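FAD-binding oxidoreductase (Gulosibacter chungangensis, PDB 7PBG) oxidises 4-ethylphenol, dehydrogenating it to 4-vinylphenol with the help of a covalently bound flavin-adenine dinucleotide. Local coordinates at residues Asp8-Ala12 with Glu13-Asn17. Sequence-based numbering, arbitrary orientation.
Sequences DGVSA and EQFAN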
loop_
_atom_site.group_PDB
_atom_site.type_symbol
_atom_site.label_atom_id
_atom_site.label_comp_id
_atom_site.label_asym_id
_atom_site.label_seq_id
_atom_site.Cartn_x
_atom_site.Cartn_y
_atom_site.Cartn_z
ATOM N N ASP A 8 34.480 -6.879 10.706
ATOM C CA ASP A 8 35.556 -5.925 10.307
ATOM C C ASP A 8 35.513 -4.676 11.202
ATOM O O ASP A 8 34.418 -4.107 11.413
ATOM C CB ASP A 8 35.427 -5.547 8.836
ATOM C CG ASP A 8 35.782 -6.680 7.899
ATOM O OD1 ASP A 8 36.316 -7.695 8.383
ATOM O OD2 ASP A 8 35.532 -6.533 6.689
ATOM N N GLY A 9 36.658 -4.248 11.739
ATOM C CA GLY A 9 36.750 -3.035 12.568
ATOM C C GLY A 9 36.473 -3.268 14.046
ATOM O O GLY A 9 36.623 -2.318 14.824
ATOM N N VAL A 10 36.078 -4.473 14.456
ATOM C CA VAL A 10 35.777 -4.781 15.880
ATOM C C VAL A 10 36.757 -5.876 16.309
ATOM O O VAL A 10 36.738 -6.985 15.756
ATOM C CB VAL A 10 34.321 -5.225 16.104
ATOM C CG1 VAL A 10 34.091 -5.639 17.547
ATOM C CG2 VAL A 10 33.329 -4.147 15.663
ATOM N N SER A 11 37.574 -5.552 17.290
ATOM C CA SER A 11 38.615 -6.436 17.832
ATOM C C SER A 11 37.940 -7.470 18.743
ATOM O O SER A 11 36.755 -7.262 19.166
ATOM C CB SER A 11 39.600 -5.601 18.590
ATOM O OG SER A 11 39.096 -5.257 19.883
ATOM N N ALA A 12 38.623 -8.572 19.029
ATOM C CA ALA A 12 38.101 -9.570 19.991
ATOM C C ALA A 12 37.829 -8.926 21.355
ATOM O O ALA A 12 36.864 -9.329 22.051
ATOM C CB ALA A 12 39.038 -10.750 20.093
ATOM N N GLU A 13 38.696 -8.023 21.809
ATOM C CA GLU A 13 38.548 -7.399 23.140
ATOM C C GLU A 13 37.246 -6.583 23.140
ATOM O O GLU A 13 36.454 -6.718 24.087
ATOM C CB GLU A 13 39.800 -6.582 23.456
ATOM C CG GLU A 13 39.669 -5.763 24.721
ATOM C CD GLU A 13 40.883 -4.881 24.919
ATOM O OE1 GLU A 13 40.831 -3.712 24.499
ATOM O OE2 GLU A 13 41.916 -5.415 25.392
ATOM N N GLN A 14 37.055 -5.761 22.110
ATOM C CA GLN A 14 35.843 -4.923 21.940
ATOM C C GLN A 14 34.603 -5.823 21.885
ATOM O O GLN A 14 33.639 -5.545 22.643
ATOM C CB GLN A 14 36.004 -4.077 20.683
ATOM C CG GLN A 14 36.912 -2.880 20.932
ATOM C CD GLN A 14 37.330 -2.232 19.637
ATOM O OE1 GLN A 14 37.180 -2.803 18.562
ATOM N NE2 GLN A 14 37.872 -1.020 19.733
ATOM N N PHE A 15 34.640 -6.859 21.051
ATOM C CA PHE A 15 33.522 -7.825 20.886
ATOM C C PHE A 15 33.203 -8.503 22.221
ATOM O O PHE A 15 32.002 -8.615 22.608
ATOM C CB PHE A 15 33.847 -8.869 19.817
ATOM C CG PHE A 15 32.639 -9.640 19.369
ATOM C CD1 PHE A 15 31.740 -9.051 18.496
ATOM C CD2 PHE A 15 32.336 -10.885 19.895
ATOM C CE1 PHE A 15 30.609 -9.738 18.076
ATOM C CE2 PHE A 15 31.199 -11.566 19.468
ATOM C CZ PHE A 15 30.339 -10.974 18.578
ATOM N N ALA A 16 34.220 -8.994 22.937
ATOM C CA ALA A 16 34.004 -9.634 24.256
ATOM C C ALA A 16 33.322 -8.622 25.196
ATOM O O ALA A 16 32.526 -9.047 26.069
ATOM C CB ALA A 16 35.311 -10.126 24.851
ATOM N N ASN A 17 33.653 -7.343 25.078
ATOM C CA ASN A 17 33.114 -6.307 25.998
ATOM C C ASN A 17 31.627 -6.120 25.682
ATOM O O ASN A 17 30.852 -6.098 26.637
ATOM C CB ASN A 17 33.859 -4.978 25.949
ATOM C CG ASN A 17 35.171 -5.008 26.701
ATOM O OD1 ASN A 17 35.351 -5.783 27.629
ATOM N ND2 ASN A 17 36.084 -4.157 26.292
HETATM O O HOH W 1 40.774 -3.495 21.399
#
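S11 and Q14 bind each other reciprocally at the start of helix 12-26 and form a capping box. S11 is the N-cap: its OG accepts a nearly straight bond from Q14 N at 3.1 Å, meeting a backbone N-H that the first helical turn cannot supply with a carbonyl. Serine suits the place because its hydroxyl rides on a single carbon; with chi1 at 79°, OG lies between backbone N and carbonyl carbon and turns back over the turn. In return Q14 OE1 takes the N-H of S11, again 3.1 Å away and almost linear. The donor nevertheless stands 27° out of the amide's carbonyl plane. Glutamine, with CG anti to its own carbonyl carbon (chi1 -78°) and an extended chain, is long enough to reach back three residues.

The backbone takes over from there. F15 N donates to S11 O and A16 N to A12 O, the latter at 2.8 Å, the first i to i+4 bonds of the helix. A water joins S11 OG to E13 OE1, donating to the carboxylate, so the cap continues into the solvent-facing side of the turn.

Apolar contact occupies another flank. V10 CG1 lies 4.0 Å from F15 CB and near the plane of the ring, at its edge; the branched valine thus covers the base of the phenylalanine. The buried ring is also met edge-to-face by F3 and rests on L6, S56 and I79, fastening the helix to neighbouring loops.

V10, one residue before the cap, and F15, four residues after it, bracket the capping box as a hydrophobic staple. Together they probably help to fix where the helix begins, and the acidic E13 in its first turn would probably interact favourably with the helix dipole.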